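Local atomic coordinates of DNA ligase (Archaeoglobus fulgidus, PDB entry 3GDE), a protein that seals nicks in double-stranded DNA with ATP during replication, recombination and repair, passing through an enzyme-AMP intermediate. Residues E250-G255 with K420-M425; D254-Q259 with Q314-R319; K387-A392 with E398-K403; I424-D429 with I542-N547. One frame throughout, in Å; residues are numbered along the deposited sequence.

Contact 1 (E250-G255 with K420-M425). With PO4 (phosphate ion), chain C; PO4 (phosphate ion), chain B.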
loop_
_atom_site.group_PDB
_atom_site.type_symbol
_atom_site.label_atom_id
_atom_site.label_comp_id
_atom_site.label_asym_id
_atom_site.label_seq_id
_atom_site.Cartn_x
_atom_site.Cartn_y
_atom_site.Cartn_z
ATOM N N GLU A 250 17.666 4.684 -19.892
ATOM C CA GLU A 250 18.296 3.743 -18.981
ATOM C C GLU A 250 17.678 2.369 -19.198
ATOM O O GLU A 250 16.634 2.245 -19.820
ATOM C CB GLU A 250 18.078 4.179 -17.528
ATOM C CG GLU A 250 18.735 5.500 -17.156
ATOM C CD GLU A 250 17.990 6.273 -16.067
ATOM O OE1 GLU A 250 17.080 5.707 -15.414
ATOM O OE2 GLU A 250 18.321 7.467 -15.872
ATOM N N TRP A 251 18.337 1.341 -18.685
ATOM C CA TRP A 251 17.766 0.007 -18.637
ATOM C C TRP A 251 16.563 0.000 -17.696
ATOM O O TRP A 251 16.560 0.705 -16.692
ATOM C CB TRP A 251 18.817 -0.993 -18.132
ATOM C CG TRP A 251 19.848 -1.403 -19.149
ATOM C CD1 TRP A 251 20.116 -0.796 -20.350
ATOM C CD2 TRP A 251 20.769 -2.500 -19.044
ATOM N NE1 TRP A 251 21.132 -1.456 -21.000
ATOM C CE2 TRP A 251 21.555 -2.500 -20.218
ATOM C CE3 TRP A 251 21.009 -3.478 -18.067
ATOM C CZ2 TRP A 251 22.556 -3.449 -20.450
ATOM C CZ3 TRP A 251 22.008 -4.412 -18.290
ATOM C CH2 TRP A 251 22.769 -4.392 -19.471
ATOM N N LYS A 252 15.534 -0.768 -18.043
ATOM C CA LYS A 252 14.552 -1.187 -17.060
ATOM C C LYS A 252 14.900 -2.569 -16.521
ATOM O O LYS A 252 14.780 -3.570 -17.235
ATOM C CB LYS A 252 13.132 -1.195 -17.616
ATOM C CG LYS A 252 12.134 -1.434 -16.502
ATOM C CD LYS A 252 10.718 -1.297 -16.970
ATOM C CE LYS A 252 9.786 -1.137 -15.787
ATOM N NZ LYS A 252 9.816 -2.323 -14.899
ATOM N N PHE A 253 15.305 -2.603 -15.250
ATOM C CA PHE A 253 15.744 -3.827 -14.574
ATOM C C PHE A 253 14.619 -4.767 -14.124
ATOM O O PHE A 253 13.540 -4.337 -13.730
ATOM C CB PHE A 253 16.626 -3.475 -13.369
ATOM C CG PHE A 253 17.848 -2.676 -13.729
ATOM C CD1 PHE A 253 19.013 -3.314 -14.156
ATOM C CD2 PHE A 253 17.836 -1.283 -13.639
ATOM C CE1 PHE A 253 20.148 -2.574 -14.494
ATOM C CE2 PHE A 253 18.962 -0.529 -13.978
ATOM C CZ PHE A 253 20.119 -1.173 -14.407
ATOM N N ASP A 254 14.887 -6.063 -14.198
ATOM C CA ASP A 254 14.059 -7.055 -13.532
ATOM C C ASP A 254 14.503 -7.081 -12.071
ATOM O O ASP A 254 15.446 -7.795 -11.699
ATOM C CB ASP A 254 14.217 -8.434 -14.185
ATOM C CG ASP A 254 13.333 -9.502 -13.537
ATOM O OD1 ASP A 254 12.691 -9.221 -12.503
ATOM O OD2 ASP A 254 13.276 -10.633 -14.064
ATOM N N GLY A 255 13.839 -6.268 -11.256
ATOM C CA GLY A 255 14.151 -6.180 -9.837
ATOM C C GLY A 255 13.069 -5.472 -9.046
ATOM O O GLY A 255 11.942 -5.328 -9.523
ATOM N N LYS A 420 8.068 3.620 -19.565
ATOM C CA LYS A 420 8.660 2.295 -19.658
ATOM C C LYS A 420 8.301 1.651 -20.987
ATOM O O LYS A 420 7.142 1.647 -21.396
ATOM C CB LYS A 420 8.299 1.372 -18.467
ATOM C CG LYS A 420 7.012 1.690 -17.716
ATOM C CD LYS A 420 6.741 0.699 -16.569
ATOM C CE LYS A 420 6.064 1.414 -15.404
ATOM N NZ LYS A 420 5.305 0.522 -14.484
ATOM N N VAL A 421 9.312 1.139 -21.673
ATOM C CA VAL A 421 9.083 0.313 -22.850
ATOM C C VAL A 421 9.751 -1.039 -22.637
ATOM O O VAL A 421 10.976 -1.151 -22.534
ATOM C CB VAL A 421 9.528 1.003 -24.177
ATOM C CG1 VAL A 421 10.826 1.714 -24.000
ATOM C CG2 VAL A 421 9.602 -0.007 -25.326
ATOM N N LYS A 422 8.923 -2.061 -22.514
ATOM C CA LYS A 422 9.431 -3.401 -22.324
ATOM C C LYS A 422 8.803 -4.367 -23.291
ATOM O O LYS A 422 7.733 -4.103 -23.835
ATOM C CB LYS A 422 9.268 -3.872 -20.872
ATOM C CG LYS A 422 7.999 -3.489 -20.180
ATOM C CD LYS A 422 8.271 -3.439 -18.693
ATOM C CE LYS A 422 7.039 -3.758 -17.891
ATOM N NZ LYS A 422 7.024 -5.118 -17.322
ATOM N N ALA A 423 9.498 -5.472 -23.515
ATOM C CA ALA A 423 9.045 -6.515 -24.415
ATOM C C ALA A 423 7.792 -7.212 -23.872
ATOM O O ALA A 423 6.831 -7.419 -24.605
ATOM C CB ALA A 423 10.162 -7.512 -24.654
ATOM N N ILE A 424 7.801 -7.551 -22.588
ATOM C CA ILE A 424 6.667 -8.244 -21.967
ATOM C C ILE A 424 5.517 -7.307 -21.581
ATOM O O ILE A 424 5.707 -6.099 -21.388
ATOM C CB ILE A 424 7.109 -9.066 -20.740
ATOM C CG1 ILE A 424 7.541 -8.141 -19.589
ATOM C CG2 ILE A 424 8.199 -10.042 -21.148
ATOM C CD1 ILE A 424 7.788 -8.851 -18.258
ATOM N N MET A 425 4.319 -7.860 -21.454
ATOM C CA MET A 425 3.206 -7.046 -20.981
ATOM C C MET A 425 3.120 -6.906 -19.447
ATOM O O MET A 425 3.868 -7.541 -18.700
ATOM C CB MET A 425 1.875 -7.466 -21.623
ATOM C CG MET A 425 1.553 -8.926 -21.633
ATOM S SD MET A 425 0.069 -9.254 -22.645
ATOM C CE MET A 425 -1.139 -8.091 -21.990
HETATM P P PO4 C . 6.327 -2.911 -13.881
HETATM O O1 PO4 C . 7.621 -3.683 -13.987
HETATM O O2 PO4 C . 5.920 -2.296 -15.196
HETATM O O3 PO4 C . 5.248 -3.844 -13.391
HETATM O O4 PO4 C . 6.525 -1.788 -12.899
HETATM P P PO4 B . 4.762 0.572 -11.061
HETATM O O1 PO4 B . 5.922 0.570 -10.085
HETATM O O2 PO4 B . 5.096 1.551 -12.155
HETATM O O3 PO4 B . 4.569 -0.798 -11.672
HETATM O O4 PO4 B . 3.512 0.991 -10.339
#
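The KxDG signature of the nucleotidyltransferases (motif I) meets the paired lysines of motif V here: K252, the predicted AMP-accepting residue, lies against K420 and K422. Its long aliphatic shaft does the touching. CD of K252 comes within 3.7 Å of CD of K422, and CE of K252 within 3.6 Å of CD of K420, so methylenes form the contact while the amino ends project beyond it. K252 runs extended until its last torsion (chi4 -62°), whose bend carries NZ toward a phosphate ion: K252 NZ donates to O1 of the chain C phosphate at 2.7 Å. K420 NZ bonds O2 and O4 of the same ion (3.0 and 3.1 Å) and O2 of the chain B phosphate at 2.6 Å. Lysine suits this place, combining apolar reach with an anion-binding tip, consistent with a pocket for ATP phosphates. K252 NZ also forms a salt bridge with E398. Strand 399-403 runs between strands 247-252 and 419-422, antiparallel to both, and helix 382-394 lies against these outer strands, with W251 on M388 and A392 and V421 on Y389.

Contact 2 (D254-Q259 with Q314-R319); sequences DGSRVQ and QHVLRR
At S256 and V316, strand 256-262 and helix 313-321 come together, with CA atoms 6.6 Å apart, close enough for short side chains to bridge the gap. Both residues direct their CB atoms across the interface. OG of S256 lies opposite its own carbonyl carbon and beside its backbone N (chi1 -55°), and this rotation turns it to the helix: OG meets CB of V316 at 3.6 Å, and CB of S256 lies 3.8 Å from CG1 of V316. L317 reaches in from the next helical position with one methyl, its CD2 standing 3.8 Å from S256 OG. These are van der Waals contacts; a small serine fits the narrow spacing, and the branched valine supplies an apolar surface that also packs on V302. S256 is bonded through its backbone to V302 in the adjoining strand, whereas R257, predicted to bind ATP, forms a salt bridge with D299. The contact thus lies in the adenylation domain, on the strand that directly follows the KxDG motif, where V316 of helix 313-321 packs over S256 and V302.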
loop_
_atom_site.group_PDB
_atom_site.type_symbol
_atom_site.label_atom_id
_atom_site.label_comp_id
_atom_site.label_asym_id
_atom_site.label_seq_id
_atom_site.Cartn_x
_atom_site.Cartn_y
_atom_site.Cartn_z
ATOM N N ASP A 254 14.887 -6.063 -14.198
ATOM C CA ASP A 254 14.059 -7.055 -13.532
ATOM C C ASP A 254 14.503 -7.081 -12.071
ATOM O O ASP A 254 15.446 -7.795 -11.699
ATOM C CB ASP A 254 14.217 -8.434 -14.185
ATOM C CG ASP A 254 13.333 -9.502 -13.537
ATOM O OD1 ASP A 254 12.691 -9.221 -12.503
ATOM O OD2 ASP A 254 13.276 -10.633 -14.064
ATOM N N GLY A 255 13.839 -6.268 -11.256
ATOM C CA GLY A 255 14.151 -6.180 -9.837
ATOM C C GLY A 255 13.069 -5.472 -9.046
ATOM O O GLY A 255 11.942 -5.328 -9.523
ATOM N N SER A 256 13.411 -5.048 -7.827
ATOM C CA SER A 256 12.475 -4.330 -6.973
ATOM C C SER A 256 12.954 -2.921 -6.691
ATOM O O SER A 256 14.067 -2.720 -6.235
ATOM C CB SER A 256 12.236 -5.070 -5.664
ATOM O OG SER A 256 11.808 -6.388 -5.919
ATOM N N ARG A 257 12.086 -1.952 -6.947
ATOM C CA ARG A 257 12.403 -0.568 -6.675
ATOM C C ARG A 257 12.529 -0.286 -5.168
ATOM O O ARG A 257 11.765 -0.804 -4.347
ATOM C CB ARG A 257 11.375 0.341 -7.316
ATOM C CG ARG A 257 11.894 1.740 -7.499
ATOM C CD ARG A 257 11.065 2.513 -8.476
ATOM N NE ARG A 257 11.357 3.932 -8.388
ATOM C CZ ARG A 257 10.647 4.875 -8.995
ATOM N NH1 ARG A 257 9.591 4.543 -9.741
ATOM N NH2 ARG A 257 10.984 6.150 -8.847
ATOM N N VAL A 258 13.529 0.503 -4.817
ATOM C CA VAL A 258 13.751 0.911 -3.441
ATOM C C VAL A 258 14.155 2.376 -3.364
ATOM O O VAL A 258 14.546 3.006 -4.370
ATOM C CB VAL A 258 14.840 0.059 -2.706
ATOM C CG1 VAL A 258 14.426 -1.390 -2.612
ATOM C CG2 VAL A 258 16.221 0.230 -3.351
ATOM N N GLN A 259 14.053 2.906 -2.154
ATOM C CA GLN A 259 14.494 4.254 -1.866
ATOM C C GLN A 259 15.410 4.204 -0.637
ATOM O O GLN A 259 15.042 3.680 0.412
ATOM C CB GLN A 259 13.276 5.143 -1.647
ATOM C CG GLN A 259 13.582 6.603 -1.538
ATOM C CD GLN A 259 12.338 7.406 -1.308
ATOM O OE1 GLN A 259 11.974 7.686 -0.168
ATOM N NE2 GLN A 259 11.650 7.753 -2.388
ATOM N N GLN A 314 11.065 -11.761 -7.935
ATOM C CA GLN A 314 10.406 -12.381 -6.781
ATOM C C GLN A 314 11.421 -12.995 -5.810
ATOM O O GLN A 314 11.095 -13.276 -4.661
ATOM C CB GLN A 314 9.332 -13.400 -7.202
ATOM C CG GLN A 314 9.861 -14.742 -7.751
ATOM C CD GLN A 314 10.124 -14.734 -9.253
ATOM O OE1 GLN A 314 10.417 -15.774 -9.830
ATOM N NE2 GLN A 314 10.013 -13.572 -9.893
ATOM N N HIS A 315 12.651 -13.179 -6.288
ATOM C CA HIS A 315 13.776 -13.542 -5.434
ATOM C C HIS A 315 14.145 -12.396 -4.489
ATOM O O HIS A 315 14.415 -12.633 -3.311
ATOM C CB HIS A 315 14.984 -13.971 -6.276
ATOM C CG HIS A 315 14.835 -15.322 -6.904
ATOM N ND1 HIS A 315 15.865 -16.234 -6.959
ATOM C CD2 HIS A 315 13.775 -15.919 -7.503
ATOM C CE1 HIS A 315 15.449 -17.332 -7.568
ATOM N NE2 HIS A 315 14.184 -17.166 -7.908
ATOM N N VAL A 316 14.158 -11.163 -4.999
ATOM C CA VAL A 316 14.339 -9.987 -4.137
ATOM C C VAL A 316 13.186 -9.897 -3.121
ATOM O O VAL A 316 13.405 -9.568 -1.954
ATOM C CB VAL A 316 14.446 -8.654 -4.933
ATOM C CG1 VAL A 316 14.689 -7.489 -3.983
ATOM C CG2 VAL A 316 15.559 -8.712 -5.984
ATOM N N LEU A 317 11.969 -10.209 -3.568
ATOM C CA LEU A 317 10.803 -10.175 -2.690
ATOM C C LEU A 317 10.933 -11.161 -1.528
ATOM O O LEU A 317 10.531 -10.840 -0.414
ATOM C CB LEU A 317 9.492 -10.399 -3.472
ATOM C CG LEU A 317 9.072 -9.341 -4.506
ATOM C CD1 LEU A 317 7.751 -9.730 -5.172
ATOM C CD2 LEU A 317 8.996 -7.911 -3.915
ATOM N N ARG A 318 11.497 -12.344 -1.791
ATOM C CA ARG A 318 11.802 -13.324 -0.730
ATOM C C ARG A 318 12.746 -12.779 0.334
ATOM O O ARG A 318 12.543 -13.017 1.521
ATOM C CB ARG A 318 12.402 -14.602 -1.305
ATOM C CG ARG A 318 11.380 -15.548 -1.884
ATOM C CD ARG A 318 11.825 -16.995 -1.744
ATOM N NE ARG A 318 11.386 -17.786 -2.891
ATOM C CZ ARG A 318 12.128 -18.013 -3.972
ATOM N NH1 ARG A 318 13.363 -17.528 -4.053
ATOM N NH2 ARG A 318 11.640 -18.741 -4.972
ATOM N N ARG A 319 13.783 -12.069 -0.103
ATOM C CA ARG A 319 14.688 -11.363 0.802
ATOM C C ARG A 319 13.901 -10.373 1.650
ATOM O O ARG A 319 14.072 -10.333 2.866
ATOM C CB ARG A 319 15.789 -10.623 0.024
ATOM C CG ARG A 319 16.850 -11.506 -0.642
ATOM C CD ARG A 319 17.827 -12.135 0.358
ATOM N NE ARG A 319 18.299 -11.161 1.334
ATOM C CZ ARG A 319 19.443 -10.497 1.261
ATOM N NH1 ARG A 319 20.285 -10.705 0.264
ATOM N NH2 ARG A 319 19.749 -9.624 2.208
#

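Contact 3 (K387-A392 with E398-K403); sequences KMYDEA and EGVMIK
V400 and Y389 bury the largest areas of this interface, followed by G399. The two methyls of V400 divide between backbone and ring of Y389: CG1 lies 3.6 Å from Y389 N, CG2 3.9 Å from Y389 CD1. Beta branching suits this double task. The Y389 side chain stands with CG opposite its backbone N (chi1 -178°), which carries the ring across the strand, past G399, so that CD1 also lies 3.7 Å from CA of G399. Helix 382-394 here covers strand 399-403, which with E398 makes up the EGVMIK sequence of nucleotidyltransferase motif IV; the local axes are 6.8 Å apart at 135°. Glycine suits position 399 twice over: at its backbone angles (phi 153°) a CB would jam against the carbonyl O of E398, and, separately, a CB would crowd CE1 of Y389, so its absence admits the ring. A392, the smallest helix side chain at the interface, brings CB to 3.3 Å from O of G399. On the same helix M388 adds an apolar touch and continues onto V249 and W251 of strand 247-252.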
loop_
_atom_site.group_PDB
_atom_site.type_symbol
_atom_site.label_atom_id
_atom_site.label_comp_id
_atom_site.label_asym_id
_atom_site.label_seq_id
_atom_site.Cartn_x
_atom_site.Cartn_y
_atom_site.Cartn_z
ATOM N N LYS A 387 19.315 -0.237 -29.514
ATOM C CA LYS A 387 20.533 -0.966 -29.166
ATOM C C LYS A 387 20.630 -1.211 -27.662
ATOM O O LYS A 387 21.068 -2.278 -27.228
ATOM C CB LYS A 387 21.770 -0.207 -29.660
ATOM C CG LYS A 387 23.076 -0.988 -29.559
ATOM C CD LYS A 387 24.120 -0.485 -30.565
ATOM C CE LYS A 387 25.000 0.618 -29.981
ATOM N NZ LYS A 387 25.975 0.091 -28.979
ATOM N N MET A 388 20.233 -0.212 -26.874
ATOM C CA MET A 388 20.211 -0.327 -25.414
ATOM C C MET A 388 19.125 -1.301 -24.980
ATOM O O MET A 388 19.362 -2.167 -24.144
ATOM C CB MET A 388 19.983 1.038 -24.761
ATOM C CG MET A 388 20.664 1.150 -23.417
ATOM S SD MET A 388 20.187 2.596 -22.478
ATOM C CE MET A 388 21.612 2.751 -21.410
ATOM N N TYR A 389 17.943 -1.142 -25.571
ATOM C CA TYR A 389 16.806 -2.050 -25.416
ATOM C C TYR A 389 17.210 -3.509 -25.662
ATOM O O TYR A 389 17.021 -4.369 -24.795
ATOM C CB TYR A 389 15.692 -1.594 -26.366
ATOM C CG TYR A 389 14.388 -2.364 -26.338
ATOM C CD1 TYR A 389 13.463 -2.189 -25.310
ATOM C CD2 TYR A 389 14.056 -3.228 -27.383
ATOM C CE1 TYR A 389 12.250 -2.888 -25.309
ATOM C CE2 TYR A 389 12.856 -3.930 -27.393
ATOM C CZ TYR A 389 11.961 -3.757 -26.359
ATOM O OH TYR A 389 10.777 -4.446 -26.396
ATOM N N ASP A 390 17.795 -3.774 -26.828
ATOM C CA ASP A 390 18.321 -5.099 -27.151
ATOM C C ASP A 390 19.318 -5.600 -26.112
ATOM O O ASP A 390 19.218 -6.744 -25.666
ATOM C CB ASP A 390 18.948 -5.103 -28.550
ATOM C CG ASP A 390 17.913 -5.003 -29.661
ATOM O OD1 ASP A 390 16.690 -4.959 -29.375
ATOM O OD2 ASP A 390 18.325 -4.975 -30.837
ATOM N N GLU A 391 20.261 -4.741 -25.720
ATOM C CA GLU A 391 21.270 -5.088 -24.717
ATOM C C GLU A 391 20.651 -5.419 -23.359
ATOM O O GLU A 391 21.058 -6.391 -22.711
ATOM C CB GLU A 391 22.313 -3.968 -24.572
ATOM C CG GLU A 391 23.429 -4.003 -25.630
ATOM C CD GLU A 391 24.554 -2.998 -25.355
ATOM O OE1 GLU A 391 24.936 -2.262 -26.302
ATOM O OE2 GLU A 391 25.053 -2.938 -24.195
ATOM N N ALA A 392 19.671 -4.613 -22.944
ATOM C CA ALA A 392 18.981 -4.806 -21.676
ATOM C C ALA A 392 18.274 -6.161 -21.635
ATOM O O ALA A 392 18.417 -6.920 -20.670
ATOM C CB ALA A 392 17.999 -3.666 -21.424
ATOM N N GLU A 398 14.346 -6.121 -18.782
ATOM C CA GLU A 398 12.988 -6.018 -19.346
ATOM C C GLU A 398 12.829 -5.102 -20.552
ATOM O O GLU A 398 11.893 -5.277 -21.346
ATOM C CB GLU A 398 11.985 -5.599 -18.262
ATOM C CG GLU A 398 11.943 -6.526 -17.059
ATOM C CD GLU A 398 10.832 -6.177 -16.083
ATOM O OE1 GLU A 398 10.559 -7.005 -15.195
ATOM O OE2 GLU A 398 10.227 -5.085 -16.199
ATOM N N GLY A 399 13.732 -4.135 -20.681
ATOM C CA GLY A 399 13.630 -3.101 -21.704
ATOM C C GLY A 399 14.315 -1.823 -21.265
ATOM O O GLY A 399 15.379 -1.856 -20.630
ATOM N N VAL A 400 13.699 -0.692 -21.580
ATOM C CA VAL A 400 14.299 0.603 -21.274
ATOM C C VAL A 400 13.348 1.589 -20.610
ATOM O O VAL A 400 12.138 1.563 -20.846
ATOM C CB VAL A 400 14.932 1.287 -22.527
ATOM C CG1 VAL A 400 16.226 0.581 -22.953
ATOM C CG2 VAL A 400 13.939 1.360 -23.672
ATOM N N MET A 401 13.920 2.449 -19.770
ATOM C CA MET A 401 13.218 3.620 -19.277
ATOM C C MET A 401 13.625 4.777 -20.168
ATOM O O MET A 401 14.806 4.934 -20.485
ATOM C CB MET A 401 13.573 3.912 -17.811
ATOM C CG MET A 401 13.213 2.797 -16.830
ATOM S SD MET A 401 11.433 2.493 -16.750
ATOM C CE MET A 401 10.846 4.049 -16.101
ATOM N N ILE A 402 12.646 5.574 -20.579
ATOM C CA ILE A 402 12.886 6.750 -21.412
ATOM C C ILE A 402 12.363 7.995 -20.712
ATOM O O ILE A 402 11.157 8.132 -20.487
ATOM C CB ILE A 402 12.236 6.599 -22.809
ATOM C CG1 ILE A 402 12.881 5.421 -23.561
ATOM C CG2 ILE A 402 12.373 7.910 -23.604
ATOM C CD1 ILE A 402 12.136 4.967 -24.779
ATOM N N LYS A 403 13.272 8.911 -20.387
ATOM C CA LYS A 403 12.949 10.044 -19.515
ATOM C C LYS A 403 13.326 11.398 -20.118
ATOM O O LYS A 403 14.343 11.514 -20.791
ATOM C CB LYS A 403 13.648 9.869 -18.160
ATOM C CG LYS A 403 13.431 8.510 -17.500
ATOM C CD LYS A 403 14.286 8.352 -16.268
ATOM C CE LYS A 403 13.831 7.150 -15.444
ATOM N NZ LYS A 403 14.689 6.967 -14.246
#

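Contact 4 (I424-D429 with I542-N547)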
loop_
_atom_site.group_PDB
_atom_site.type_symbol
_atom_site.label_atom_id
_atom_site.label_comp_id
_atom_site.label_asym_id
_atom_site.label_seq_id
_atom_site.Cartn_x
_atom_site.Cartn_y
_atom_site.Cartn_z
ATOM N N ILE A 424 7.801 -7.551 -22.588
ATOM C CA ILE A 424 6.667 -8.244 -21.967
ATOM C C ILE A 424 5.517 -7.307 -21.581
ATOM O O ILE A 424 5.707 -6.099 -21.388
ATOM C CB ILE A 424 7.109 -9.066 -20.740
ATOM C CG1 ILE A 424 7.541 -8.141 -19.589
ATOM C CG2 ILE A 424 8.199 -10.042 -21.148
ATOM C CD1 ILE A 424 7.788 -8.851 -18.258
ATOM N N MET A 425 4.319 -7.860 -21.454
ATOM C CA MET A 425 3.206 -7.046 -20.981
ATOM C C MET A 425 3.120 -6.906 -19.447
ATOM O O MET A 425 3.868 -7.541 -18.700
ATOM C CB MET A 425 1.875 -7.466 -21.623
ATOM C CG MET A 425 1.553 -8.926 -21.633
ATOM S SD MET A 425 0.069 -9.254 -22.645
ATOM C CE MET A 425 -1.139 -8.091 -21.990
ATOM N N GLU A 426 2.235 -6.025 -18.991
ATOM C CA GLU A 426 2.077 -5.757 -17.567
ATOM C C GLU A 426 1.331 -6.888 -16.894
ATOM O O GLU A 426 0.506 -7.545 -17.523
ATOM C CB GLU A 426 1.312 -4.448 -17.340
ATOM C CG GLU A 426 2.029 -3.210 -17.843
ATOM C CD GLU A 426 3.397 -3.058 -17.241
ATOM O OE1 GLU A 426 4.379 -3.236 -17.982
ATOM O OE2 GLU A 426 3.496 -2.784 -16.024
ATOM N N THR A 427 1.656 -7.130 -15.627
ATOM C CA THR A 427 0.771 -7.890 -14.761
ATOM C C THR A 427 0.062 -6.881 -13.876
ATOM O O THR A 427 0.459 -5.708 -13.814
ATOM C CB THR A 427 1.489 -8.961 -13.913
ATOM O OG1 THR A 427 2.473 -8.352 -13.058
ATOM C CG2 THR A 427 2.134 -10.016 -14.802
ATOM N N LEU A 428 -1.007 -7.325 -13.223
ATOM C CA LEU A 428 -1.765 -6.463 -12.329
ATOM C C LEU A 428 -1.784 -7.063 -10.955
ATOM O O LEU A 428 -1.745 -8.283 -10.800
ATOM C CB LEU A 428 -3.202 -6.290 -12.826
ATOM C CG LEU A 428 -3.395 -5.412 -14.063
ATOM C CD1 LEU A 428 -4.739 -5.729 -14.712
ATOM C CD2 LEU A 428 -3.258 -3.929 -13.707
ATOM N N ASP A 429 -1.830 -6.214 -9.942
ATOM C CA ASP A 429 -2.089 -6.727 -8.628
ATOM C C ASP A 429 -3.474 -6.305 -8.145
ATOM O O ASP A 429 -3.818 -5.118 -8.131
ATOM C CB ASP A 429 -0.939 -6.413 -7.688
ATOM C CG ASP A 429 0.134 -7.521 -7.704
ATOM O OD1 ASP A 429 1.179 -7.395 -8.402
ATOM O OD2 ASP A 429 -0.106 -8.547 -7.022
ATOM N N ILE A 542 -8.369 1.683 -10.577
ATOM C CA ILE A 542 -9.246 1.770 -11.756
ATOM C C ILE A 542 -8.656 2.654 -12.878
ATOM O O ILE A 542 -8.839 2.365 -14.067
ATOM C CB ILE A 542 -10.691 2.213 -11.373
ATOM C CG1 ILE A 542 -11.628 2.180 -12.587
ATOM C CG2 ILE A 542 -10.704 3.596 -10.695
ATOM C CD1 ILE A 542 -11.819 0.797 -13.193
ATOM N N GLU A 543 -7.939 3.708 -12.486
ATOM C CA GLU A 543 -7.218 4.569 -13.422
ATOM C C GLU A 543 -6.135 3.810 -14.199
ATOM O O GLU A 543 -6.010 3.982 -15.408
ATOM C CB GLU A 543 -6.622 5.783 -12.692
ATOM C CG GLU A 543 -5.821 6.742 -13.574
ATOM C CD GLU A 543 -5.653 8.137 -12.965
ATOM O OE1 GLU A 543 -5.757 8.291 -11.715
ATOM O OE2 GLU A 543 -5.408 9.085 -13.750
ATOM N N ARG A 544 -5.367 2.971 -13.504
ATOM C CA ARG A 544 -4.367 2.124 -14.150
ATOM C C ARG A 544 -5.016 1.206 -15.202
ATOM O O ARG A 544 -4.569 1.155 -16.354
ATOM C CB ARG A 544 -3.592 1.298 -13.116
ATOM C CG ARG A 544 -2.411 0.502 -13.700
ATOM C CD ARG A 544 -1.067 1.219 -13.497
ATOM N NE ARG A 544 -0.015 0.737 -14.398
ATOM C CZ ARG A 544 0.745 -0.336 -14.181
ATOM N NH1 ARG A 544 0.579 -1.071 -13.087
ATOM N NH2 ARG A 544 1.677 -0.684 -15.066
ATOM N N VAL A 545 -6.067 0.494 -14.798
ATOM C CA VAL A 545 -6.774 -0.426 -15.685
ATOM C C VAL A 545 -7.243 0.303 -16.954
ATOM O O VAL A 545 -7.025 -0.180 -18.073
ATOM C CB VAL A 545 -7.957 -1.146 -14.953
ATOM C CG1 VAL A 545 -8.724 -2.077 -15.906
ATOM C CG2 VAL A 545 -7.443 -1.925 -13.749
ATOM N N GLU A 546 -7.862 1.471 -16.758
ATOM C CA GLU A 546 -8.309 2.349 -17.843
ATOM C C GLU A 546 -7.183 2.699 -18.815
ATOM O O GLU A 546 -7.352 2.569 -20.024
ATOM C CB GLU A 546 -8.918 3.637 -17.277
ATOM C CG GLU A 546 -10.334 3.468 -16.758
ATOM C CD GLU A 546 -10.790 4.590 -15.805
ATOM O OE1 GLU A 546 -9.994 5.508 -15.491
ATOM O OE2 GLU A 546 -11.962 4.530 -15.364
ATOM N N ASN A 547 -6.052 3.156 -18.280
ATOM C CA ASN A 547 -4.883 3.500 -19.092
ATOM C C ASN A 547 -4.319 2.282 -19.821
ATOM O O ASN A 547 -3.966 2.369 -20.998
ATOM C CB ASN A 547 -3.780 4.155 -18.239
ATOM C CG ASN A 547 -4.166 5.547 -17.722
ATOM O OD1 ASN A 547 -5.016 6.238 -18.293
ATOM N ND2 ASN A 547 -3.534 5.958 -16.629
#
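A single ion pair, E426 with R544, is the close point between the residues entering strand 428-437 and the C-terminal helix 542-550. NH2 of R544 donates to OE2 of E426 at 2.9 Å. The carboxylate oxygen sits at the edge of the guanidinium, near its plane, but the donor approaches from above the carboxylate, 38° out of its plane. The two planes are 64° apart, and a single oxygen meets a single nitrogen rather than pairing side by side. R544 bends at its second torsion (chi2 98°), and its length lets it span the gap from the helix; its NH1 forms a second salt bridge, with D540, so the guanidinium is fixed from two ends. Strand 428-437 belongs to the OB-fold domain, and R544 lies near K420 and R414 of the predicted ATP site, in keeping with the closed conformation of this enzyme. The apolar flank is looser: L428 and V545 bury surface but make no close atomic touch with the opposite segment. L428 packs on the next turn of the same helix at L548, and on L522 and Y507, while V545 packs on Y520. The ion pair itself lies at the surface, with E426 and R544 both partly exposed.

Contacts 2 and 3 are buried and held by van der Waals packing, each laying a helix on a strand of the adenylation domain, whereas contacts 1 and 4 lie nearer the surface. Contacts 1 and 2 share D254 and G255, so the chain passes from the lysine site straight into the strand beneath helix 313-321. Contact 3 backs contact 1: M401 N is 2.7 Å from E250 O and G399 O is 2.8 Å from K252 N, both probable hydrogen bonds. Contact 4 begins on I424 and M425, where contact 1 ends, and carries the chain into the OB fold. Contact 1 joins lysine shafts whose amino ends bind phosphate, contact 4 pairs E426 with R544, and the two adjoin at K420 and R544.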